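Local coordinates for cobalamin biosynthesis protein CobN (Mycobacterium tuberculosis, PDB 7C6O) that forms the large catalytic subunit of cobaltochelatase, the enzyme that inserts cobalt into the corrin ring during cobalamin biosynthesis, at residues R1127-A1130 with A1131-H1135; A1176-R1179 with T1180-T1183; R1117-R1120 with A1121-N1125. One frame throughout, in Å; residues are numbered along the deposited sequence. Where two conformers were deposited one is given.

Contact 1. Residues R1127-A1130 with A1131-H1135; sequences RWMA and AMRRH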
# COMPACT_ATOMS: atom_id res chain seq x y z
N ARG A 1127 27.12 -9.21 15.07
CA ARG A 1127 26.60 -7.88 15.37
C ARG A 1127 25.08 -7.86 15.34
O ARG A 1127 24.45 -7.21 16.19
CB ARG A 1127 27.17 -6.85 14.39
CG ARG A 1127 28.65 -6.54 14.60
CD ARG A 1127 29.14 -5.50 13.60
NE ARG A 1127 28.22 -4.36 13.51
CZ ARG A 1127 28.20 -3.35 14.37
NH1 ARG A 1127 29.04 -3.32 15.39
NH2 ARG A 1127 27.33 -2.36 14.20
N TRP A 1128 24.47 -8.55 14.37
CA TRP A 1128 23.02 -8.59 14.30
C TRP A 1128 22.43 -9.45 15.41
O TRP A 1128 21.41 -9.09 16.01
CB TRP A 1128 22.56 -9.11 12.94
CG TRP A 1128 21.06 -9.17 12.84
CD1 TRP A 1128 20.21 -8.14 12.56
CD2 TRP A 1128 20.24 -10.32 13.05
NE1 TRP A 1128 18.91 -8.58 12.58
CE2 TRP A 1128 18.90 -9.92 12.87
CE3 TRP A 1128 20.50 -11.66 13.37
CZ2 TRP A 1128 17.83 -10.80 13.00
CZ3 TRP A 1128 19.44 -12.53 13.49
CH2 TRP A 1128 18.12 -12.10 13.31
N MET A 1129 23.05 -10.60 15.69
CA MET A 1129 22.55 -11.46 16.77
C MET A 1129 22.62 -10.74 18.11
O MET A 1129 21.68 -10.82 18.91
CB MET A 1129 23.32 -12.78 16.81
CG MET A 1129 23.11 -13.64 15.57
SD MET A 1129 23.76 -15.31 15.75
CE MET A 1129 22.71 -15.94 17.06
N ALA A 1130 23.72 -10.02 18.37
CA ALA A 1130 23.83 -9.28 19.62
C ALA A 1130 22.80 -8.15 19.68
O ALA A 1130 22.26 -7.86 20.75
CB ALA A 1130 25.25 -8.73 19.77
N ALA A 1131 22.51 -7.52 18.53
CA ALA A 1131 21.50 -6.48 18.49
C ALA A 1131 20.12 -7.02 18.84
O ALA A 1131 19.36 -6.37 19.57
CB ALA A 1131 21.48 -5.82 17.11
N MET A 1132 19.77 -8.20 18.33
CA MET A 1132 18.47 -8.78 18.67
C MET A 1132 18.41 -9.18 20.14
O MET A 1132 17.34 -9.11 20.75
CB MET A 1132 18.17 -9.98 17.77
CG MET A 1132 18.11 -9.65 16.28
SD MET A 1132 16.80 -8.46 15.85
CE MET A 1132 17.73 -6.93 15.73
N ARG A 1133 19.54 -9.60 20.72
CA ARG A 1133 19.56 -9.93 22.13
C ARG A 1133 19.41 -8.71 23.03
O ARG A 1133 19.28 -8.87 24.25
CB ARG A 1133 20.84 -10.69 22.49
CG ARG A 1133 20.85 -12.12 21.97
CD ARG A 1133 21.92 -12.95 22.66
NE ARG A 1133 23.26 -12.47 22.35
CZ ARG A 1133 24.00 -12.90 21.33
NH1 ARG A 1133 23.52 -13.83 20.51
NH2 ARG A 1133 25.21 -12.41 21.13
N ARG A 1134 19.43 -7.51 22.46
CA ARG A 1134 19.09 -6.30 23.20
C ARG A 1134 17.59 -6.02 23.18
O ARG A 1134 17.16 -5.03 23.79
CB ARG A 1134 19.84 -5.09 22.64
CG ARG A 1134 21.35 -5.18 22.75
CD ARG A 1134 21.99 -3.84 22.49
NE ARG A 1134 21.72 -3.34 21.15
CZ ARG A 1134 22.51 -3.55 20.10
NH1 ARG A 1134 23.63 -4.26 20.25
NH2 ARG A 1134 22.19 -3.06 18.92
N HIS A 1135 16.79 -6.85 22.52
CA HIS A 1135 15.38 -6.54 22.33
C HIS A 1135 14.46 -7.68 22.77
O HIS A 1135 13.33 -7.77 22.29
CB HIS A 1135 15.11 -6.16 20.87
CG HIS A 1135 15.68 -4.83 20.50
ND1 HIS A 1135 15.03 -3.64 20.77
CD2 HIS A 1135 16.85 -4.49 19.91
CE1 HIS A 1135 15.77 -2.63 20.35
NE2 HIS A 1135 16.88 -3.11 19.82
O HOH W 1 25.23 -5.03 17.76

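Contact 2. Residues A1176-R1179 with T1180-T1183; sequences AQNR and TFMT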
# COMPACT_ATOMS: atom_id res chain seq x y z
N ALA A 1176 25.27 -21.52 23.98
CA ALA A 1176 24.82 -21.30 25.36
C ALA A 1176 24.26 -19.90 25.55
O ALA A 1176 23.20 -19.73 26.17
CB ALA A 1176 25.98 -21.55 26.33
N GLN A 1177 24.94 -18.88 25.03
CA GLN A 1177 24.49 -17.51 25.24
C GLN A 1177 23.15 -17.26 24.56
O GLN A 1177 22.25 -16.65 25.15
CB GLN A 1177 25.54 -16.52 24.73
CG GLN A 1177 25.17 -15.06 24.96
CD GLN A 1177 26.23 -14.10 24.48
OE1 GLN A 1177 27.22 -14.50 23.86
NE2 GLN A 1177 26.04 -12.81 24.76
N ASN A 1178 22.99 -17.72 23.31
CA ASN A 1178 21.74 -17.46 22.61
C ASN A 1178 20.61 -18.33 23.16
O ASN A 1178 19.47 -17.88 23.24
CB ASN A 1178 21.91 -17.68 21.11
CG ASN A 1178 20.98 -16.81 20.30
OD1 ASN A 1178 21.12 -15.59 20.29
ND2 ASN A 1178 20.02 -17.43 19.62
N ARG A 1179 20.92 -19.57 23.54
CA ARG A 1179 19.90 -20.43 24.13
C ARG A 1179 19.36 -19.84 25.43
O ARG A 1179 18.15 -19.86 25.67
CB ARG A 1179 20.47 -21.83 24.39
CG ARG A 1179 19.57 -22.69 25.26
CD ARG A 1179 19.07 -23.90 24.50
NE ARG A 1179 19.99 -25.02 24.58
CZ ARG A 1179 19.77 -26.11 25.31
NH1 ARG A 1179 18.65 -26.23 26.00
NH2 ARG A 1179 20.67 -27.09 25.33
N THR A 1180 20.25 -19.34 26.29
CA THR A 1180 19.81 -18.69 27.52
C THR A 1180 18.91 -17.50 27.23
O THR A 1180 17.88 -17.32 27.89
CB THR A 1180 21.03 -18.26 28.34
OG1 THR A 1180 21.75 -19.41 28.79
CG2 THR A 1180 20.59 -17.43 29.55
N PHE A 1181 19.29 -16.68 26.25
CA PHE A 1181 18.46 -15.54 25.87
C PHE A 1181 17.10 -16.00 25.35
O PHE A 1181 16.06 -15.46 25.74
CB PHE A 1181 19.19 -14.70 24.82
CG PHE A 1181 18.29 -13.77 24.06
CD1 PHE A 1181 17.79 -12.62 24.65
CD2 PHE A 1181 17.95 -14.05 22.74
CE1 PHE A 1181 16.96 -11.77 23.95
CE2 PHE A 1181 17.12 -13.19 22.04
CZ PHE A 1181 16.63 -12.05 22.64
N MET A 1182 17.10 -16.99 24.45
CA MET A 1182 15.84 -17.51 23.92
C MET A 1182 14.96 -18.07 25.03
O MET A 1182 13.74 -17.84 25.04
CB MET A 1182 16.11 -18.59 22.87
CG MET A 1182 16.83 -18.12 21.62
SD MET A 1182 15.86 -17.04 20.55
CE MET A 1182 14.36 -18.01 20.35
N THR A 1183 15.55 -18.81 25.96
CA THR A 1183 14.76 -19.44 27.02
C THR A 1183 14.10 -18.40 27.92
O THR A 1183 12.94 -18.57 28.33
CB THR A 1183 15.65 -20.39 27.83
OG1 THR A 1183 16.16 -21.41 26.98
CG2 THR A 1183 14.86 -21.02 28.97

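Contact 3. Residues R1117-R1120 with A1121-N1125; sequences RVFR and ARVVN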
# COMPACT_ATOMS: atom_id res chain seq x y z
N ARG A 1117 24.69 -14.40 0.86
CA ARG A 1117 25.02 -13.03 1.26
C ARG A 1117 24.24 -12.62 2.50
O ARG A 1117 24.81 -12.10 3.47
CB ARG A 1117 24.75 -12.06 0.11
CG ARG A 1117 25.85 -11.98 -0.93
CD ARG A 1117 25.36 -11.25 -2.16
NE ARG A 1117 26.43 -11.02 -3.13
CZ ARG A 1117 27.01 -9.84 -3.32
NH1 ARG A 1117 26.62 -8.78 -2.63
NH2 ARG A 1117 27.98 -9.71 -4.22
N VAL A 1118 22.92 -12.85 2.48
CA VAL A 1118 22.09 -12.53 3.65
C VAL A 1118 22.51 -13.38 4.84
O VAL A 1118 22.54 -12.91 5.98
CB VAL A 1118 20.60 -12.72 3.30
CG1 VAL A 1118 19.74 -12.69 4.55
CG2 VAL A 1118 20.15 -11.64 2.32
N PHE A 1119 22.85 -14.65 4.59
CA PHE A 1119 23.24 -15.55 5.67
C PHE A 1119 24.47 -15.03 6.40
O PHE A 1119 24.49 -14.96 7.64
CB PHE A 1119 23.49 -16.96 5.11
CG PHE A 1119 23.62 -18.02 6.17
CD1 PHE A 1119 22.50 -18.60 6.73
CD2 PHE A 1119 24.87 -18.44 6.60
CE1 PHE A 1119 22.61 -19.58 7.70
CE2 PHE A 1119 24.99 -19.42 7.57
CZ PHE A 1119 23.87 -19.99 8.12
N ARG A 1120 25.51 -14.65 5.66
CA ARG A 1120 26.74 -14.22 6.30
C ARG A 1120 26.66 -12.78 6.79
O ARG A 1120 27.16 -12.47 7.87
CB ARG A 1120 27.92 -14.40 5.35
CG ARG A 1120 28.24 -15.84 5.01
CD ARG A 1120 29.66 -15.94 4.52
NE ARG A 1120 29.98 -17.23 3.92
CZ ARG A 1120 30.57 -18.23 4.56
NH1 ARG A 1120 30.90 -18.11 5.83
NH2 ARG A 1120 30.83 -19.36 3.91
N ALA A 1121 26.05 -11.88 6.01
CA ALA A 1121 26.03 -10.48 6.40
C ALA A 1121 25.04 -10.19 7.52
O ALA A 1121 25.19 -9.18 8.22
CB ALA A 1121 25.70 -9.59 5.19
N ARG A 1122 24.03 -11.04 7.72
CA ARG A 1122 23.00 -10.72 8.70
C ARG A 1122 22.66 -11.91 9.59
O ARG A 1122 22.73 -11.81 10.82
CB ARG A 1122 21.74 -10.22 7.98
CG ARG A 1122 20.80 -9.39 8.85
CD ARG A 1122 19.73 -10.24 9.50
NE ARG A 1122 18.83 -10.83 8.51
CZ ARG A 1122 17.94 -11.78 8.79
NH1 ARG A 1122 17.84 -12.26 10.02
NH2 ARG A 1122 17.16 -12.26 7.82
N VAL A 1123 22.30 -13.05 8.98
CA VAL A 1123 21.68 -14.15 9.72
C VAL A 1123 22.58 -14.62 10.86
O VAL A 1123 22.13 -14.74 12.01
CB VAL A 1123 21.32 -15.31 8.77
CG1 VAL A 1123 20.82 -16.51 9.56
CG2 VAL A 1123 20.27 -14.86 7.76
N VAL A 1124 23.84 -14.90 10.56
CA VAL A 1124 24.79 -15.35 11.58
C VAL A 1124 25.86 -14.29 11.86
O VAL A 1124 26.92 -14.61 12.40
CB VAL A 1124 25.42 -16.70 11.21
CG1 VAL A 1124 24.36 -17.79 11.18
CG2 VAL A 1124 26.14 -16.61 9.87
N ASN A 1125 25.59 -13.05 11.50
CA ASN A 1125 26.49 -11.95 11.83
C ASN A 1125 26.40 -11.68 13.33
O ASN A 1125 25.32 -11.34 13.82
CB ASN A 1125 26.10 -10.70 11.03
CG ASN A 1125 27.11 -9.58 11.16
OD1 ASN A 1125 27.79 -9.44 12.18
ND2 ASN A 1125 27.23 -8.78 10.11

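Contact 1. Residues R1127-A1130 with A1131-H1135
Trp1128 carries CG anti to its backbone nitrogen (chi1 179°), which brings one face of the indole against Met1132, four residues further on. Met1132 starts the other way, CG anti to its carbonyl carbon (chi1 -60°), and its chain then bends twice, so that it crosses the indole instead of running past it. The methylene does most of the touching. CG of Met1132 stands over one face of the six-membered ring, 3.6 Å from its centroid and close to the ring normal, a CH-pi contact. SD lies obliquely to the five-membered ring of Trp1128, at 4.4 Å from the centroid, which adds a Met-aromatic component, and the terminal CE reaches the NE1 end of the indole. A flexible, polarisable methionine suits this place because it can fold itself onto a flat, rigid partner. Both residues also press on Met1143 of helix 1136-1157, and Trp1128 makes a cation-pi contact with Arg1122 of the preceding helix.

On another side of the helix, Arg1133 folds back across Met1129. Its guanidinium has Met1129 O and Ala1130 CA over one face, and NH1 is hydrogen-bonded to Asn1178 OD1 of helix 1176-1185; Ala1130, with only CB, probably lets the guanidinium come close, NH2 of Arg1133 lying 3.9 Å from that CB. A water at the guanidinium edge of Arg1134, 3.1 Å from its NH1, donates in turn to Arg1127 O.

The backbone contributes successive i to i+4 bonds, such as Met1132 N to Trp1128 O at 3.0 Å. The last, Arg1134 N to Ala1130 O, is weak, and a type I turn from Met1132 to His1135 overlaps it. The whole is an i to i+4 Met-aromatic pair on a short helix whose chain passes into a type I turn.

Contact 2. Residues A1176-R1179 with T1180-T1183
Arg1179 O is gripped twice by Thr1183, through the backbone N and through the hydroxyl OG1, which donates over 2.8 Å. The two donors arrive from opposite faces of the carbonyl plane: the N-H is only moderately tilted from it, whereas OG1 stands 38° out of it, away from a lone-pair direction. Thr1183 reaches back because OG1 lies anti to its own carbonyl carbon (chi1 -61°), the setting in which a helical threonine can turn its hydroxyl to the carbonyl four residues earlier. The aliphatic start of the Arg1179 chain runs alongside, CG 4.0 Å from Thr1183 OG1, before its guanidinium leaves to form a salt bridge with Glu1223 of helix 1211-1226.

Asn1178 and Met1182 also lie side by side, pointing the same way. Met1182 CG packs 3.8 Å from Asn1178 ND2, and the Met1182 side chain also packs on Leu1190 and Met1193 of helix 1187-1203. Both ends of the buried amide have partners: ND2 donates to Tyr1172 O, and OD1 is taken by Arg1133. Asn1178 O, meanwhile, accepts the almost straight bond from Met1182 N (167°) and also lies at the edge of the Phe1181 ring, near its plane.

A second donor on Arg1179 O probably draws more electron density onto that oxygen, and it lets a polar threonine sit on a partly covered helix face with its proton already spent within the helix.

Contact 3. Residues R1117-R1120 with A1121-N1125
The Phe1119 ring meets the tips of two valines. Val1123 CG1 approaches it obliquely beside CD1, at 3.9 Å, while Val1124 CG1 stands off-centre in a CH-pi contact, 4.2 Å from the ring centroid; Val1124 CG2 comes as near, 3.8 Å from Phe1119 CE2. The other flat group is the Arg1122 guanidinium, which has Val1123 CG2 centred over one face, 4.0 Å from its plane. Branched valine suits this spot: with CG1 anti to the backbone N (chi1 174°), Val1123 sends one methyl to the phenyl ring and turns the other to the guanidinium and to Val1118 CG1.

The backbone here makes a wider, pi-type turn. Val1118 O accepts from both Arg1122 N, in the more bent bond, and Val1123 N, at 3.0 Å and in the carbonyl plane. Val1124 N repeats the i to i+5 spacing by bonding to Phe1119 O, nearly along the C=O axis, and the helix then ends. At Asn1125, ND2 donates to Ala1121 O over 2.8 Å from above the carbonyl plane and also to Ala620 O, while OD1 caps Arg1127 N at the start of the next helix.

The buried Arg1122 is matched by salt bridges to Asp1067 and Asp1070, and Arg1120 by one to Asp666. Helix 1162-1174 covers Phe1119 and Val1123, helix 675-694 carries Glu691, the salt-bridge partner of Arg1117, and strand 696-698 borders Arg1122 and Asn1125.

Overall arrangement
From the N terminus the order is contact 3, contact 1, contact 2, strictly in series: none nests in or crosses another, and each spans adjoining residues without closing a long loop. Contact 3 ends helix 1111-1123, and after Val1124 and Asn1125 comes helix 1126-1132, which contact 1 covers together with the turn beyond it; Met1129 packs against Val1123 and Val1124 at their junction. Helices 1136-1157 and 1162-1174 come next, before helix 1176-1185 brings contact 2 back against contact 1, with Phe1181 packed on Arg1133. Contacts 2 and 3 do not touch, their nearest atoms being about 8 Å apart. Contact 1 therefore bridges the other two within the helical C-terminal part of the chain.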